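Local structure of peptidoglycan-recognition protein LC (Drosophila melanogaster, 2F2L) at residues A64-I69 against S97-Y102. The protein recognises bacterial peptidoglycan through its extracellular amidase-like domain, the part described here, and is a major activator of the imd/Relish pathway of innate immunity. Numbering follows the deposited sequence.
Sequences AYNFLI and SLSFAY
The Tyr65 ring is held between two methyl groups: Ala101 CB sits over the centre of one face, 3.5 Å from the ring centroid, a CH-pi contact, while Ala64 CB lies over the opposite face. Ser99 OG comes to the edge of the ring, near its plane. The setting is a parallel pairing of neighbouring strands inside the mixed sheet of the PGRP amidase-type domain, as three parallel bridges attest: Phe67 with Phe100, Leu68 with Ala101 and Ile69 with Tyr102. The Tyr102 ring receives Ile69 CG1 over one face, displaced toward the rim. Phe67 and Phe100 run side by side, CD2 of Phe67 4.1 Å from CE1 of Phe100.

Three hydrogen bonds establish the pairing: Phe67 N to Ser99 O, Ala101 N to Phe67 O (3.0 Å) and Ile69 N to Ala101 O (2.8 Å). Phe67, Ile69, Phe100 and Tyr102 share one face, where helix 113-128 packs on Ile69 and Phe100; Leu68 and Ala101 share the other.

Ahead of strand 67-69, the pairing passes to side-chain-to-backbone hydrogen bonds. With CG beside its own backbone N (chi1 -63°), the Asn66 side chain reaches toward the neighbouring strand, where OD1 accepts a hydrogen bond from Ser99 N at 2.9 Å, the donor tilted 23° from the amide carbonyl plane. The amide's ND2 is hydrogen-bonded to Lys83 O and Gly80 O, consistent with a fixed flip, and Leu98 CD2 touches Asn66 CG at 3.5 Å. In return, Asn66 N donates to Ser99 OG at 3.1 Å, with an N-H...O angle of 159°.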
ATOM      1  N   ALA A  64     -10.653   5.081  -3.101  1.00 18.45           N
ATOM      2  CA  ALA A  64     -11.861   5.670  -3.662  1.00 18.47           C
ATOM      3  C   ALA A  64     -11.650   7.081  -4.222  1.00 18.82           C
ATOM      4  O   ALA A  64     -12.496   7.574  -4.986  1.00 19.05           O
ATOM      5  CB  ALA A  64     -13.006   5.663  -2.608  1.00 18.28           C
ATOM      6  N   TYR A  65     -10.519   7.707  -3.887  1.00 19.28           N
ATOM      7  CA  TYR A  65     -10.349   9.150  -4.052  1.00 19.35           C
ATOM      8  C   TYR A  65      -9.302   9.543  -5.088  1.00 19.64           C
ATOM      9  O   TYR A  65      -8.352   8.823  -5.343  1.00 18.57           O
ATOM     10  CB  TYR A  65      -9.982   9.799  -2.714  1.00 19.91           C
ATOM     11  CG  TYR A  65     -10.774   9.285  -1.544  1.00 19.35           C
ATOM     12  CD1 TYR A  65     -12.099   9.642  -1.357  1.00 19.64           C
ATOM     13  CD2 TYR A  65     -10.190   8.429  -0.632  1.00 19.69           C
ATOM     14  CE1 TYR A  65     -12.830   9.133  -0.280  1.00 18.64           C
ATOM     15  CE2 TYR A  65     -10.887   7.930   0.423  1.00 19.59           C
ATOM     16  CZ  TYR A  65     -12.201   8.269   0.603  1.00 19.43           C
ATOM     17  OH  TYR A  65     -12.835   7.745   1.699  1.00 19.33           O
ATOM     18  N   ASN A  66      -9.479  10.726  -5.670  1.00 19.79           N
ATOM     19  CA  ASN A  66      -8.487  11.245  -6.600  1.00 19.67           C
ATOM     20  C   ASN A  66      -7.185  11.649  -5.905  1.00 19.49           C
ATOM     21  O   ASN A  66      -6.104  11.301  -6.368  1.00 19.12           O
ATOM     22  CB  ASN A  66      -9.077  12.384  -7.418  1.00 19.49           C
ATOM     23  CG  ASN A  66     -10.226  11.915  -8.282  1.00 19.19           C
ATOM     24  OD1 ASN A  66     -11.380  12.091  -7.909  1.00 19.52           O
ATOM     25  ND2 ASN A  66      -9.916  11.286  -9.430  1.00 17.87           N
ATOM     26  N   PHE A  67      -7.310  12.355  -4.791  1.00 19.36           N
ATOM     27  CA  PHE A  67      -6.157  12.789  -3.985  1.00 19.18           C
ATOM     28  C   PHE A  67      -6.555  12.709  -2.548  1.00 19.08           C
ATOM     29  O   PHE A  67      -7.732  12.830  -2.246  1.00 19.97           O
ATOM     30  CB  PHE A  67      -5.753  14.232  -4.330  1.00 18.75           C
ATOM     31  CG  PHE A  67      -5.254  14.383  -5.730  1.00 18.19           C
ATOM     32  CD1 PHE A  67      -3.949  14.067  -6.044  1.00 18.75           C
ATOM     33  CD2 PHE A  67      -6.107  14.782  -6.745  1.00 18.92           C
ATOM     34  CE1 PHE A  67      -3.488  14.178  -7.349  1.00 18.81           C
ATOM     35  CE2 PHE A  67      -5.657  14.890  -8.048  1.00 18.04           C
ATOM     36  CZ  PHE A  67      -4.353  14.591  -8.348  1.00 18.58           C
ATOM     37  N   LEU A  68      -5.576  12.478  -1.677  1.00 19.14           N
ATOM     38  CA  LEU A  68      -5.768  12.495  -0.238  1.00 19.30           C
ATOM     39  C   LEU A  68      -4.793  13.511   0.382  1.00 19.51           C
ATOM     40  O   LEU A  68      -3.638  13.581  -0.015  1.00 20.08           O
ATOM     41  CB  LEU A  68      -5.542  11.108   0.371  1.00 19.25           C
ATOM     42  CG  LEU A  68      -6.474   9.994  -0.166  1.00 19.55           C
ATOM     43  CD1 LEU A  68      -5.796   9.223  -1.282  1.00 19.60           C
ATOM     44  CD2 LEU A  68      -6.889   9.034   0.947  1.00 19.73           C
ATOM     45  N   ILE A  69      -5.263  14.281   1.355  1.00 19.32           N
ATOM     46  CA  ILE A  69      -4.456  15.336   1.973  1.00 19.49           C
ATOM     47  C   ILE A  69      -4.195  15.004   3.429  1.00 19.10           C
ATOM     48  O   ILE A  69      -5.117  14.883   4.234  1.00 19.28           O
ATOM     49  CB  ILE A  69      -5.149  16.699   1.883  1.00 19.82           C
ATOM     50  CG1 ILE A  69      -5.803  16.884   0.495  1.00 20.49           C
ATOM     51  CG2 ILE A  69      -4.165  17.829   2.270  1.00 19.18           C
ATOM     52  CD1 ILE A  69      -5.184  17.887  -0.394  1.00 22.15           C
ATOM     53  N   SER A  97     -16.785  14.916 -11.152  1.00 19.07           N
ATOM     54  CA  SER A  97     -16.080  15.568 -10.047  1.00 19.07           C
ATOM     55  C   SER A  97     -14.704  14.968  -9.821  1.00 19.46           C
ATOM     56  O   SER A  97     -14.363  13.931 -10.384  1.00 19.34           O
ATOM     57  CB  SER A  97     -16.895  15.475  -8.748  1.00 19.47           C
ATOM     58  OG  SER A  97     -17.127  14.122  -8.348  1.00 19.69           O
ATOM     59  N   LEU A  98     -13.913  15.674  -9.020  1.00 19.25           N
ATOM     60  CA  LEU A  98     -12.715  15.142  -8.407  1.00 18.98           C
ATOM     61  C   LEU A  98     -12.961  15.171  -6.914  1.00 18.88           C
ATOM     62  O   LEU A  98     -13.692  16.043  -6.409  1.00 18.52           O
ATOM     63  CB  LEU A  98     -11.508  16.016  -8.728  1.00 18.96           C
ATOM     64  CG  LEU A  98     -10.941  15.950 -10.143  1.00 20.27           C
ATOM     65  CD1 LEU A  98     -10.019  17.132 -10.350  1.00 20.27           C
ATOM     66  CD2 LEU A  98     -10.195  14.619 -10.429  1.00 21.23           C
ATOM     67  N   SER A  99     -12.365  14.211  -6.212  1.00 18.75           N
ATOM     68  CA  SER A  99     -12.479  14.121  -4.763  1.00 18.59           C
ATOM     69  C   SER A  99     -11.140  14.365  -4.063  1.00 18.43           C
ATOM     70  O   SER A  99     -10.098  13.848  -4.489  1.00 18.15           O
ATOM     71  CB  SER A  99     -13.035  12.768  -4.336  1.00 18.76           C
ATOM     72  OG  SER A  99     -12.267  11.681  -4.826  1.00 18.23           O
ATOM     73  N   PHE A 100     -11.185  15.194  -3.018  1.00 18.44           N
ATOM     74  CA  PHE A 100     -10.063  15.411  -2.109  1.00 18.90           C
ATOM     75  C   PHE A 100     -10.507  14.836  -0.778  1.00 19.10           C
ATOM     76  O   PHE A 100     -11.437  15.350  -0.166  1.00 18.89           O
ATOM     77  CB  PHE A 100      -9.734  16.900  -1.873  1.00 18.99           C
ATOM     78  CG  PHE A 100      -9.247  17.658  -3.084  1.00 19.06           C
ATOM     79  CD1 PHE A 100      -9.002  17.048  -4.302  1.00 19.72           C
ATOM     80  CD2 PHE A 100      -9.023  19.025  -2.978  1.00 19.40           C
ATOM     81  CE1 PHE A 100      -8.540  17.786  -5.387  1.00 19.28           C
ATOM     82  CE2 PHE A 100      -8.578  19.758  -4.059  1.00 18.74           C
ATOM     83  CZ  PHE A 100      -8.337  19.147  -5.259  1.00 18.56           C
ATOM     84  N   ALA A 101      -9.845  13.773  -0.332  1.00 19.70           N
ATOM     85  CA  ALA A 101     -10.144  13.180   0.968  1.00 19.64           C
ATOM     86  C   ALA A 101      -9.142  13.709   1.997  1.00 19.65           C
ATOM     87  O   ALA A 101      -7.938  13.762   1.738  1.00 19.95           O
ATOM     88  CB  ALA A 101     -10.069  11.687   0.898  1.00 19.96           C
ATOM     89  N   TYR A 102      -9.648  14.086   3.165  1.00 19.50           N
ATOM     90  CA  TYR A 102      -8.819  14.638   4.227  1.00 19.56           C
ATOM     91  C   TYR A 102      -8.564  13.512   5.218  1.00 19.50           C
ATOM     92  O   TYR A 102      -9.493  12.903   5.722  1.00 19.29           O
ATOM     93  CB  TYR A 102      -9.501  15.898   4.824  1.00 19.51           C
ATOM     94  CG  TYR A 102      -9.427  17.015   3.803  1.00 18.77           C
ATOM     95  CD1 TYR A 102      -8.399  17.942   3.843  1.00 17.89           C
ATOM     96  CD2 TYR A 102     -10.297  17.048   2.712  1.00 20.12           C
ATOM     97  CE1 TYR A 102      -8.283  18.936   2.877  1.00 18.65           C
ATOM     98  CE2 TYR A 102     -10.184  18.023   1.728  1.00 18.27           C
ATOM     99  CZ  TYR A 102      -9.176  18.968   1.815  1.00 19.45           C
ATOM    100  OH  TYR A 102      -9.049  19.929   0.829  1.00 18.64           O
TER